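Local coordinates for phosphoribosylformylglycinamidine cyclo-ligase (Thermus thermophilus HB8, PDB 5AVM), which probably catalyses the ATP-dependent ring closure of formylglycinamidine ribonucleotide to aminoimidazole ribonucleotide in de novo purine biosynthesis, at residues P274-L279 with F294-G299; K195-Q200 with Q280-I285; K66-L71 with E147-I152. One frame throughout, in Å; residues are numbered along the deposited sequence.

Interaction 1 of 3, residues P274-L279 with F294-G299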
ATOM      1  N   PRO B 274      -5.357  -2.442  31.582  1.00 30.68           N
ATOM      2  CA  PRO B 274      -5.564  -3.682  32.341  1.00 30.60           C
ATOM      3  C   PRO B 274      -5.592  -4.955  31.501  1.00 31.30           C
ATOM      4  O   PRO B 274      -5.337  -6.054  32.011  1.00 31.21           O
ATOM      5  CB  PRO B 274      -6.891  -3.429  33.040  1.00 30.45           C
ATOM      6  CG  PRO B 274      -7.638  -2.629  32.014  1.00 32.02           C
ATOM      7  CD  PRO B 274      -6.590  -1.636  31.555  1.00 30.96           C
ATOM      8  N   VAL B 275      -5.907  -4.803  30.214  1.00 30.85           N
ATOM      9  CA  VAL B 275      -5.982  -5.938  29.301  1.00 28.16           C
ATOM     10  C   VAL B 275      -4.638  -6.623  29.102  1.00 27.93           C
ATOM     11  O   VAL B 275      -4.603  -7.805  28.777  1.00 28.42           O
ATOM     12  CB  VAL B 275      -6.514  -5.517  27.918  1.00 27.70           C
ATOM     13  CG1 VAL B 275      -5.456  -4.719  27.172  1.00 25.87           C
ATOM     14  CG2 VAL B 275      -6.929  -6.741  27.137  1.00 26.15           C
ATOM     15  N   PHE B 276      -3.538  -5.893  29.302  1.00 27.33           N
ATOM     16  CA  PHE B 276      -2.205  -6.469  29.128  1.00 27.25           C
ATOM     17  C   PHE B 276      -1.813  -7.522  30.167  1.00 28.32           C
ATOM     18  O   PHE B 276      -1.589  -8.684  29.821  1.00 28.30           O
ATOM     19  CB  PHE B 276      -1.145  -5.366  29.088  1.00 26.47           C
ATOM     20  CG  PHE B 276      -1.186  -4.535  27.839  1.00 29.07           C
ATOM     21  CD1 PHE B 276      -1.080  -5.135  26.587  1.00 29.11           C
ATOM     22  CD2 PHE B 276      -1.345  -3.155  27.909  1.00 28.73           C
ATOM     23  CE1 PHE B 276      -1.135  -4.366  25.422  1.00 29.63           C
ATOM     24  CE2 PHE B 276      -1.401  -2.378  26.751  1.00 28.12           C
ATOM     25  CZ  PHE B 276      -1.297  -2.984  25.509  1.00 27.95           C
ATOM     26  N   PRO B 277      -1.714  -7.136  31.454  1.00 29.17           N
ATOM     27  CA  PRO B 277      -1.338  -8.131  32.462  1.00 29.54           C
ATOM     28  C   PRO B 277      -2.321  -9.293  32.502  1.00 30.36           C
ATOM     29  O   PRO B 277      -1.980 -10.393  32.932  1.00 29.86           O
ATOM     30  CB  PRO B 277      -1.319  -7.320  33.753  1.00 29.90           C
ATOM     31  CG  PRO B 277      -2.339  -6.248  33.500  1.00 29.69           C
ATOM     32  CD  PRO B 277      -2.030  -5.842  32.090  1.00 29.23           C
ATOM     33  N   TYR B 278      -3.542  -9.034  32.042  1.00 31.04           N
ATOM     34  CA  TYR B 278      -4.582 -10.051  31.990  1.00 31.49           C
ATOM     35  C   TYR B 278      -4.183 -11.082  30.938  1.00 31.33           C
ATOM     36  O   TYR B 278      -4.160 -12.282  31.201  1.00 31.91           O
ATOM     37  CB  TYR B 278      -5.921  -9.421  31.612  1.00 32.97           C
ATOM     38  CG  TYR B 278      -7.024 -10.437  31.493  1.00 36.18           C
ATOM     39  CD1 TYR B 278      -7.441 -11.168  32.603  1.00 37.10           C
ATOM     40  CD2 TYR B 278      -7.610 -10.715  30.259  1.00 37.23           C
ATOM     41  CE1 TYR B 278      -8.410 -12.158  32.486  1.00 38.98           C
ATOM     42  CE2 TYR B 278      -8.579 -11.703  30.131  1.00 37.29           C
ATOM     43  CZ  TYR B 278      -8.970 -12.421  31.246  1.00 38.72           C
ATOM     44  OH  TYR B 278      -9.905 -13.418  31.121  1.00 40.92           O
ATOM     45  N   LEU B 279      -3.869 -10.607  29.737  1.00 30.62           N
ATOM     46  CA  LEU B 279      -3.448 -11.489  28.658  1.00 28.79           C
ATOM     47  C   LEU B 279      -2.215 -12.237  29.151  1.00 28.80           C
ATOM     48  O   LEU B 279      -2.132 -13.459  29.066  1.00 29.06           O
ATOM     49  CB  LEU B 279      -3.094 -10.663  27.419  1.00 27.34           C
ATOM     50  CG  LEU B 279      -4.230  -9.832  26.822  1.00 25.68           C
ATOM     51  CD1 LEU B 279      -3.690  -8.904  25.750  1.00 24.43           C
ATOM     52  CD2 LEU B 279      -5.289 -10.765  26.267  1.00 24.42           C
ATOM     53  N   PHE B 294       3.922  -6.158  22.981  1.00 25.00           N
ATOM     54  CA  PHE B 294       2.908  -5.134  23.228  1.00 24.22           C
ATOM     55  C   PHE B 294       3.453  -3.764  23.600  1.00 23.27           C
ATOM     56  O   PHE B 294       4.589  -3.635  24.057  1.00 23.63           O
ATOM     57  CB  PHE B 294       1.964  -5.613  24.326  1.00 22.74           C
ATOM     58  CG  PHE B 294       1.333  -6.936  24.040  1.00 24.23           C
ATOM     59  CD1 PHE B 294       0.491  -7.098  22.947  1.00 24.53           C
ATOM     60  CD2 PHE B 294       1.583  -8.032  24.861  1.00 25.07           C
ATOM     61  CE1 PHE B 294      -0.096  -8.341  22.672  1.00 23.90           C
ATOM     62  CE2 PHE B 294       0.997  -9.280  24.590  1.00 24.29           C
ATOM     63  CZ  PHE B 294       0.160  -9.429  23.496  1.00 22.74           C
ATOM     64  N   ASN B 295       2.626  -2.739  23.416  1.00 22.91           N
ATOM     65  CA  ASN B 295       3.042  -1.377  23.725  1.00 25.07           C
ATOM     66  C   ASN B 295       3.022  -1.070  25.222  1.00 26.86           C
ATOM     67  O   ASN B 295       3.514  -0.022  25.655  1.00 28.01           O
ATOM     68  CB  ASN B 295       2.178  -0.364  22.968  1.00 23.34           C
ATOM     69  CG  ASN B 295       0.709  -0.433  23.344  1.00 23.42           C
ATOM     70  OD1 ASN B 295       0.344  -0.321  24.514  1.00 25.20           O
ATOM     71  ND2 ASN B 295      -0.145  -0.599  22.344  1.00 20.55           N
ATOM     72  N   MET B 296       2.456  -1.984  26.007  1.00 27.89           N
ATOM     73  CA  MET B 296       2.389  -1.836  27.463  1.00 26.35           C
ATOM     74  C   MET B 296       1.830  -0.497  27.922  1.00 25.50           C
ATOM     75  O   MET B 296       2.147  -0.032  29.011  1.00 26.10           O
ATOM     76  CB  MET B 296       3.783  -2.038  28.056  1.00 27.19           C
ATOM     77  CG  MET B 296       4.411  -3.380  27.704  1.00 28.16           C
ATOM     78  SD  MET B 296       3.568  -4.773  28.462  1.00 32.99           S
ATOM     79  CE  MET B 296       2.175  -4.930  27.473  1.00 31.90           C
ATOM     80  N   GLY B 297       0.990   0.119  27.098  1.00 25.87           N
ATOM     81  CA  GLY B 297       0.412   1.402  27.454  1.00 24.63           C
ATOM     82  C   GLY B 297       1.160   2.587  26.865  1.00 25.88           C
ATOM     83  O   GLY B 297       0.740   3.735  27.018  1.00 25.67           O
ATOM     84  N   LEU B 298       2.281   2.312  26.203  1.00 26.16           N
ATOM     85  CA  LEU B 298       3.088   3.357  25.579  1.00 25.71           C
ATOM     86  C   LEU B 298       2.644   3.509  24.125  1.00 25.81           C
ATOM     87  O   LEU B 298       3.150   2.817  23.248  1.00 26.06           O
ATOM     88  CB  LEU B 298       4.568   2.971  25.640  1.00 25.03           C
ATOM     89  CG  LEU B 298       5.122   2.745  27.052  1.00 23.72           C
ATOM     90  CD1 LEU B 298       6.471   2.093  26.985  1.00 22.43           C
ATOM     91  CD2 LEU B 298       5.202   4.071  27.786  1.00 24.11           C
ATOM     92  N   GLY B 299       1.686   4.402  23.882  1.00 25.42           N
ATOM     93  CA  GLY B 299       1.191   4.618  22.533  1.00 27.08           C
ATOM     94  C   GLY B 299       2.214   5.338  21.677  1.00 29.08           C
ATOM     95  O   GLY B 299       2.382   5.035  20.493  1.00 29.71           O
TER

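Interaction 2 of 3, residues K195-Q200 with Q280-I285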
ATOM      1  N   LYS B 195      -4.053 -16.243  20.150  1.00 34.01           N
ATOM      2  CA  LYS B 195      -3.662 -17.533  20.706  1.00 35.14           C
ATOM      3  C   LYS B 195      -4.032 -17.590  22.185  1.00 36.18           C
ATOM      4  O   LYS B 195      -4.601 -18.573  22.658  1.00 36.37           O
ATOM      5  CB  LYS B 195      -2.156 -17.749  20.573  1.00 36.08           C
ATOM      6  CG  LYS B 195      -1.604 -18.781  21.558  1.00 39.82           C
ATOM      7  CD  LYS B 195      -0.094 -18.936  21.450  1.00 41.77           C
ATOM      8  CE  LYS B 195       0.466 -19.739  22.619  1.00 42.91           C
ATOM      9  NZ  LYS B 195       0.315 -19.023  23.925  1.00 42.33           N
ATOM     10  N   VAL B 196      -3.693 -16.528  22.911  1.00 36.13           N
ATOM     11  CA  VAL B 196      -3.976 -16.448  24.338  1.00 36.22           C
ATOM     12  C   VAL B 196      -5.477 -16.484  24.668  1.00 36.46           C
ATOM     13  O   VAL B 196      -5.889 -17.162  25.611  1.00 36.23           O
ATOM     14  CB  VAL B 196      -3.331 -15.176  24.951  1.00 35.14           C
ATOM     15  CG1 VAL B 196      -3.874 -14.923  26.340  1.00 35.32           C
ATOM     16  CG2 VAL B 196      -1.828 -15.346  25.016  1.00 32.66           C
ATOM     17  N   VAL B 197      -6.288 -15.764  23.895  1.00 36.65           N
ATOM     18  CA  VAL B 197      -7.730 -15.736  24.136  1.00 36.55           C
ATOM     19  C   VAL B 197      -8.491 -16.820  23.369  1.00 37.80           C
ATOM     20  O   VAL B 197      -9.713 -16.922  23.476  1.00 37.01           O
ATOM     21  CB  VAL B 197      -8.346 -14.360  23.763  1.00 35.19           C
ATOM     22  CG1 VAL B 197      -7.664 -13.262  24.553  1.00 34.56           C
ATOM     23  CG2 VAL B 197      -8.224 -14.113  22.272  1.00 32.81           C
ATOM     24  N   ALA B 198      -7.766 -17.628  22.600  1.00 39.41           N
ATOM     25  CA  ALA B 198      -8.372 -18.695  21.809  1.00 40.94           C
ATOM     26  C   ALA B 198      -9.246 -19.614  22.652  1.00 42.87           C
ATOM     27  O   ALA B 198      -8.736 -20.443  23.414  1.00 43.05           O
ATOM     28  CB  ALA B 198      -7.288 -19.506  21.126  1.00 40.26           C
ATOM     29  N   GLY B 199     -10.562 -19.467  22.511  1.00 44.30           N
ATOM     30  CA  GLY B 199     -11.479 -20.307  23.261  1.00 45.56           C
ATOM     31  C   GLY B 199     -12.223 -19.628  24.400  1.00 46.21           C
ATOM     32  O   GLY B 199     -13.010 -20.275  25.091  1.00 46.51           O
ATOM     33  N   GLN B 200     -11.978 -18.336  24.606  1.00 46.43           N
ATOM     34  CA  GLN B 200     -12.648 -17.592  25.671  1.00 45.78           C
ATOM     35  C   GLN B 200     -13.931 -16.978  25.117  1.00 45.63           C
ATOM     36  O   GLN B 200     -14.154 -16.979  23.902  1.00 45.23           O
ATOM     37  CB  GLN B 200     -11.742 -16.473  26.198  1.00 46.97           C
ATOM     38  CG  GLN B 200     -10.341 -16.907  26.639  1.00 48.86           C
ATOM     39  CD  GLN B 200     -10.326 -17.675  27.959  1.00 50.15           C
ATOM     40  OE1 GLN B 200     -10.814 -17.191  28.985  1.00 50.52           O
ATOM     41  NE2 GLN B 200      -9.749 -18.874  27.937  1.00 49.85           N
ATOM     42  N   GLN B 280      -1.263 -11.477  29.669  1.00 28.74           N
ATOM     43  CA  GLN B 280      -0.021 -12.015  30.200  1.00 30.29           C
ATOM     44  C   GLN B 280      -0.290 -13.202  31.125  1.00 32.56           C
ATOM     45  O   GLN B 280       0.259 -14.288  30.935  1.00 33.70           O
ATOM     46  CB  GLN B 280       0.709 -10.903  30.953  1.00 30.30           C
ATOM     47  CG  GLN B 280       1.917 -11.316  31.756  1.00 28.89           C
ATOM     48  CD  GLN B 280       2.582 -10.118  32.408  1.00 30.08           C
ATOM     49  OE1 GLN B 280       1.905  -9.208  32.890  1.00 31.06           O
ATOM     50  NE2 GLN B 280       3.908 -10.115  32.435  1.00 30.22           N
ATOM     51  N   ARG B 281      -1.145 -12.992  32.123  1.00 33.75           N
ATOM     52  CA  ARG B 281      -1.491 -14.036  33.083  1.00 34.04           C
ATOM     53  C   ARG B 281      -2.173 -15.231  32.418  1.00 34.97           C
ATOM     54  O   ARG B 281      -1.809 -16.381  32.673  1.00 36.22           O
ATOM     55  CB  ARG B 281      -2.415 -13.470  34.163  1.00 33.01           C
ATOM     56  CG  ARG B 281      -1.797 -13.325  35.548  1.00 33.76           C
ATOM     57  CD  ARG B 281      -2.855 -12.859  36.541  1.00 32.99           C
ATOM     58  NE  ARG B 281      -4.025 -13.730  36.495  1.00 33.21           N
ATOM     59  CZ  ARG B 281      -5.284 -13.301  36.488  1.00 33.98           C
ATOM     60  NH1 ARG B 281      -5.541 -11.996  36.529  1.00 32.49           N
ATOM     61  NH2 ARG B 281      -6.285 -14.179  36.421  1.00 32.25           N
ATOM     62  N   LEU B 282      -3.168 -14.950  31.574  1.00 35.10           N
ATOM     63  CA  LEU B 282      -3.925 -15.988  30.874  1.00 33.22           C
ATOM     64  C   LEU B 282      -3.022 -16.817  29.974  1.00 33.31           C
ATOM     65  O   LEU B 282      -3.113 -18.048  29.947  1.00 33.52           O
ATOM     66  CB  LEU B 282      -5.039 -15.356  30.039  1.00 31.57           C
ATOM     67  CG  LEU B 282      -5.976 -16.295  29.274  1.00 32.37           C
ATOM     68  CD1 LEU B 282      -6.835 -17.081  30.247  1.00 32.05           C
ATOM     69  CD2 LEU B 282      -6.855 -15.483  28.341  1.00 32.57           C
ATOM     70  N   GLY B 283      -2.153 -16.131  29.240  1.00 33.09           N
ATOM     71  CA  GLY B 283      -1.242 -16.813  28.344  1.00 33.60           C
ATOM     72  C   GLY B 283       0.068 -17.134  29.032  1.00 34.04           C
ATOM     73  O   GLY B 283       0.973 -17.701  28.419  1.00 34.60           O
ATOM     74  N   GLY B 284       0.169 -16.776  30.309  1.00 33.86           N
ATOM     75  CA  GLY B 284       1.387 -17.030  31.052  1.00 34.00           C
ATOM     76  C   GLY B 284       2.553 -16.485  30.260  1.00 35.72           C
ATOM     77  O   GLY B 284       3.563 -17.160  30.061  1.00 37.09           O
ATOM     78  N   ILE B 285       2.400 -15.248  29.805  1.00 35.19           N
ATOM     79  CA  ILE B 285       3.414 -14.580  29.000  1.00 34.52           C
ATOM     80  C   ILE B 285       4.417 -13.822  29.866  1.00 34.90           C
ATOM     81  O   ILE B 285       4.039 -12.981  30.684  1.00 34.76           O
ATOM     82  CB  ILE B 285       2.739 -13.602  28.007  1.00 33.33           C
ATOM     83  CG1 ILE B 285       1.750 -14.374  27.128  1.00 32.11           C
ATOM     84  CG2 ILE B 285       3.783 -12.908  27.157  1.00 31.12           C
ATOM     85  CD1 ILE B 285       0.755 -13.502  26.412  1.00 33.24           C
TER

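Interaction 3 of 3, residues K66-L71 with E147-I152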
ATOM      1  N   LYS B  66      -4.965  -8.326  13.797  1.00 28.70           N
ATOM      2  CA  LYS B  66      -6.097  -7.838  14.582  1.00 27.74           C
ATOM      3  C   LYS B  66      -7.355  -8.039  13.755  1.00 27.40           C
ATOM      4  O   LYS B  66      -8.440  -8.228  14.296  1.00 27.67           O
ATOM      5  CB  LYS B  66      -5.952  -6.349  14.900  1.00 27.07           C
ATOM      6  CG  LYS B  66      -7.100  -5.781  15.729  1.00 26.58           C
ATOM      7  CD  LYS B  66      -6.742  -4.406  16.275  1.00 28.18           C
ATOM      8  CE  LYS B  66      -7.754  -3.921  17.308  1.00 27.00           C
ATOM      9  NZ  LYS B  66      -7.257  -2.689  18.002  1.00 25.23           N
ATOM     10  N   THR B  67      -7.185  -7.992  12.433  1.00 27.58           N
ATOM     11  CA  THR B  67      -8.277  -8.151  11.483  1.00 26.76           C
ATOM     12  C   THR B  67      -9.005  -9.475  11.662  1.00 26.99           C
ATOM     13  O   THR B  67     -10.232  -9.529  11.595  1.00 26.54           O
ATOM     14  CB  THR B  67      -7.766  -8.058  10.034  1.00 26.26           C
ATOM     15  OG1 THR B  67      -7.154  -6.779   9.821  1.00 27.98           O
ATOM     16  CG2 THR B  67      -8.914  -8.222   9.060  1.00 25.70           C
ATOM     17  N   LEU B  68      -8.254 -10.546  11.888  1.00 28.02           N
ATOM     18  CA  LEU B  68      -8.867 -11.855  12.078  1.00 29.46           C
ATOM     19  C   LEU B  68      -9.667 -11.859  13.379  1.00 31.01           C
ATOM     20  O   LEU B  68     -10.763 -12.422  13.440  1.00 31.65           O
ATOM     21  CB  LEU B  68      -7.786 -12.932  12.088  1.00 27.64           C
ATOM     22  CG  LEU B  68      -7.009 -12.947  10.771  1.00 28.79           C
ATOM     23  CD1 LEU B  68      -5.866 -13.941  10.837  1.00 28.21           C
ATOM     24  CD2 LEU B  68      -7.963 -13.285   9.635  1.00 27.54           C
ATOM     25  N   LEU B  69      -9.131 -11.212  14.414  1.00 32.08           N
ATOM     26  CA  LEU B  69      -9.822 -11.136  15.695  1.00 32.56           C
ATOM     27  C   LEU B  69     -11.167 -10.423  15.539  1.00 32.71           C
ATOM     28  O   LEU B  69     -12.176 -10.840  16.119  1.00 33.08           O
ATOM     29  CB  LEU B  69      -8.969 -10.385  16.721  1.00 33.37           C
ATOM     30  CG  LEU B  69      -9.586 -10.213  18.117  1.00 33.76           C
ATOM     31  CD1 LEU B  69      -9.793 -11.580  18.768  1.00 33.74           C
ATOM     32  CD2 LEU B  69      -8.677  -9.350  18.977  1.00 32.97           C
ATOM     33  N   ALA B  70     -11.171  -9.349  14.750  1.00 32.38           N
ATOM     34  CA  ALA B  70     -12.373  -8.549  14.509  1.00 31.72           C
ATOM     35  C   ALA B  70     -13.447  -9.304  13.732  1.00 31.76           C
ATOM     36  O   ALA B  70     -14.630  -9.242  14.072  1.00 31.80           O
ATOM     37  CB  ALA B  70     -12.003  -7.265  13.769  1.00 30.41           C
ATOM     38  N   LEU B  71     -13.043 -10.004  12.679  1.00 32.03           N
ATOM     39  CA  LEU B  71     -14.004 -10.755  11.884  1.00 31.60           C
ATOM     40  C   LEU B  71     -14.670 -11.797  12.776  1.00 32.62           C
ATOM     41  O   LEU B  71     -15.899 -11.881  12.840  1.00 31.63           O
ATOM     42  CB  LEU B  71     -13.303 -11.434  10.702  1.00 28.60           C
ATOM     43  CG  LEU B  71     -12.782 -10.541   9.573  1.00 26.11           C
ATOM     44  CD1 LEU B  71     -11.851 -11.350   8.693  1.00 24.50           C
ATOM     45  CD2 LEU B  71     -13.942  -9.975   8.770  1.00 23.50           C
ATOM     46  N   GLU B 147      -8.919 -19.041   3.991  1.00 37.39           N
ATOM     47  CA  GLU B 147     -10.359 -18.873   3.866  1.00 37.89           C
ATOM     48  C   GLU B 147     -10.880 -17.821   4.827  1.00 37.46           C
ATOM     49  O   GLU B 147     -10.519 -17.818   6.004  1.00 38.29           O
ATOM     50  CB  GLU B 147     -11.066 -20.194   4.149  1.00 41.42           C
ATOM     51  CG  GLU B 147     -12.576 -20.103   4.084  1.00 44.69           C
ATOM     52  CD  GLU B 147     -13.065 -19.775   2.696  1.00 46.96           C
ATOM     53  OE1 GLU B 147     -12.689 -18.706   2.169  1.00 48.74           O
ATOM     54  OE2 GLU B 147     -13.822 -20.591   2.128  1.00 49.00           O
ATOM     55  N   GLY B 148     -11.732 -16.931   4.321  1.00 36.13           N
ATOM     56  CA  GLY B 148     -12.318 -15.889   5.150  1.00 34.05           C
ATOM     57  C   GLY B 148     -11.385 -14.789   5.630  1.00 33.08           C
ATOM     58  O   GLY B 148     -11.828 -13.855   6.298  1.00 31.96           O
ATOM     59  N   ALA B 149     -10.104 -14.888   5.285  1.00 32.17           N
ATOM     60  CA  ALA B 149      -9.115 -13.899   5.700  1.00 32.66           C
ATOM     61  C   ALA B 149      -9.114 -12.624   4.850  1.00 33.68           C
ATOM     62  O   ALA B 149      -9.510 -12.632   3.679  1.00 34.43           O
ATOM     63  CB  ALA B 149      -7.720 -14.523   5.702  1.00 31.09           C
ATOM     64  N   TRP B 150      -8.655 -11.536   5.472  1.00 33.08           N
ATOM     65  CA  TRP B 150      -8.563 -10.213   4.857  1.00 30.92           C
ATOM     66  C   TRP B 150      -7.263  -9.538   5.273  1.00 30.68           C
ATOM     67  O   TRP B 150      -6.696  -9.854   6.314  1.00 31.90           O
ATOM     68  CB  TRP B 150      -9.700  -9.307   5.330  1.00 29.81           C
ATOM     69  CG  TRP B 150     -11.020  -9.471   4.652  1.00 28.79           C
ATOM     70  CD1 TRP B 150     -11.924 -10.479   4.827  1.00 27.44           C
ATOM     71  CD2 TRP B 150     -11.605  -8.563   3.712  1.00 29.23           C
ATOM     72  NE1 TRP B 150     -13.039 -10.251   4.056  1.00 26.84           N
ATOM     73  CE2 TRP B 150     -12.867  -9.082   3.360  1.00 27.17           C
ATOM     74  CE3 TRP B 150     -11.181  -7.354   3.130  1.00 29.37           C
ATOM     75  CZ2 TRP B 150     -13.709  -8.439   2.452  1.00 27.42           C
ATOM     76  CZ3 TRP B 150     -12.021  -6.715   2.228  1.00 27.11           C
ATOM     77  CH2 TRP B 150     -13.270  -7.258   1.899  1.00 28.17           C
ATOM     78  N   ASP B 151      -6.803  -8.597   4.461  1.00 30.22           N
ATOM     79  CA  ASP B 151      -5.599  -7.840   4.765  1.00 29.37           C
ATOM     80  C   ASP B 151      -5.979  -6.395   4.478  1.00 29.54           C
ATOM     81  O   ASP B 151      -6.317  -6.036   3.350  1.00 30.08           O
ATOM     82  CB  ASP B 151      -4.431  -8.258   3.874  1.00 30.45           C
ATOM     83  CG  ASP B 151      -3.111  -7.659   4.325  1.00 31.61           C
ATOM     84  OD1 ASP B 151      -3.120  -6.555   4.896  1.00 34.02           O
ATOM     85  OD2 ASP B 151      -2.056  -8.283   4.101  1.00 33.80           O
ATOM     86  N   ILE B 152      -5.937  -5.572   5.514  1.00 28.31           N
ATOM     87  CA  ILE B 152      -6.297  -4.176   5.393  1.00 26.18           C
ATOM     88  C   ILE B 152      -5.033  -3.333   5.499  1.00 25.45           C
ATOM     89  O   ILE B 152      -4.419  -3.243   6.564  1.00 24.11           O
ATOM     90  CB  ILE B 152      -7.297  -3.809   6.506  1.00 27.53           C
ATOM     91  CG1 ILE B 152      -8.481  -4.782   6.445  1.00 26.28           C
ATOM     92  CG2 ILE B 152      -7.749  -2.361   6.366  1.00 25.90           C
ATOM     93  CD1 ILE B 152      -9.435  -4.679   7.605  1.00 27.75           C
TER

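Interaction 1 of 3, residues P274-L279 with F294-G299
Phe276, near the beginning of helix 275-283, faces Met296 in the turn that leads into strand 298-304, their CA atoms 6.7 Å apart. That turn is a type I' beta turn from Asn295 to Leu298 with an Asx turn within it, in the C-terminal domain of the AIR synthase family. No hydrogen bond joins the two segments; the Phe276 ring carries the contact. Its CB points toward the turn, and CG stands anti to the carbonyl carbon (chi1 -71°). Met296 CE sits over one face, displaced toward the CG-CD1 rim, and makes a CH-pi contact 3.7 Å from the ring centroid; the bends of the methionine chain at chi2 and chi3 bring the methyl back from a CB that points away. Val275 CG1 lies over the opposite face. Phe276 CE1 presses on Phe294 CB at 3.5 Å, and the two rings are inclined at 43°, an oblique pair. Leu279 CD1 adds a looser touch on Phe294 CZ, whose ring also meets Leu192 and Ile193 of helix 190-196. An alanine in place of Phe276 would probably open a gap between helix and turn and take away the aromatic face under Met296 CE. At the far end of the ring, Phe276 CZ meets Asn295 OD1 at 3.3 Å, with ring and amide planes nearly perpendicular. The amide is held by bonds to Ser182 OG and Gly184 O, while OD1 also accepts Gly297 N at 2.7 Å, in its carbonyl plane.

Interaction 2 of 3, residues K195-Q200 with Q280-I285
Val196, in the last turn of helix 190-196, presses both methyls onto the C-terminal end of helix 275-283, where its CA comes within 4.9 Å of Gly283 CA. The tight part is here. Val196 CG2 meets Ile285 CD1 at 3.5 Å, closer than usual for two methyl carbons, and Val196 CG1, anti to the backbone N (chi1 167°), rests 3.6 Å from Gly283 N. Leu282 CD2 packs as closely, 3.3 Å from Val196 O and also touching Val196 CG1. Gly283 allows this approach: a CB on it would collide with Val196 CG2. The helix stops at this point in a Schellman motif, with Ile285 N bonded to Gln280 O at 2.6 Å, a weak Gly284 N to Arg281 O bond, and Gly284 at positive phi as the C-prime residue. The reversal brings Ile285 round to the valine, and its side chain also packs on Met290 of helix 287-293. On the looser side, the exposed Gln200, last residue of the type II beta turn that begins at Val197, meets Leu282 tip to tip, with Gln200 CD 4.1 Å from Leu282 CD2. Gln200 also touches Leu213 of helix 213-218.

Interaction 3 of 3, residues K66-L71 with E147-I152
Thr67, Leu68 and Leu71 of helix 66-72 lie against Ala149 and, in the first residues of strand 150-161, Trp150 and Ile152; the axes of residues 66-71 and 150-152 are 8.5 Å apart at closest, their directions at 122°. The contact joins a helix of the N-terminal AIR synthase domain to its mixed sheet. Apolar contacts dominate. Leu71 CD1 comes 4.0 Å from Trp150 CD1, the leucine crossing the indole at about a right angle, and Leu68 CD2 meets Ala149 CB at 4.1 Å. Thr67 CG2, anti to the backbone N, lies near Trp150 CB and Ile152 CD1. Contacts of carbon with polar atoms come next: Leu71 CD1 is 3.5 Å from Gly148 O, and Thr67 OG1 is 3.8 Å from Ile152 CD1. Hydrogen bonds run to outside partners. Asp151, whose CB points away from the helix, reaches Tyr145 OH and Tyr104 OH of the second subunit. Leu68 also packs on Gly143 of that subunit. The helix is thus held to the strand by van der Waals contacts, mostly of methyl groups, without a hydrogen bond between the two segments; with the Thr67 hydroxyl already bonded to Gly64 O just before the helix, its meeting with Ile152 is van der Waals only.

How the interactions relate
Interactions 1 and 2 both use helix 275-283, interaction 1 its beginning and interaction 2 its end, with centres 13 Å apart. They touch through Leu279: its O lies 3.6 Å from Val196 CG1, and its CD2 lies 3.8 Å from Val197 CG1. Together they pack the helix against the Asn295 turn and the end of helix 190-196. Interaction 3 belongs to the N-terminal domain and touches neither; its centre is 22 Å from that of interaction 1 and 19 Å from that of interaction 2, although the nearest atoms of interactions 2 and 3 are about 5 Å apart. Helix 190-196, in the C-terminal domain with interactions 1 and 2, meets the N-terminal domain where Leu68 and Leu69 pack on its Arg194.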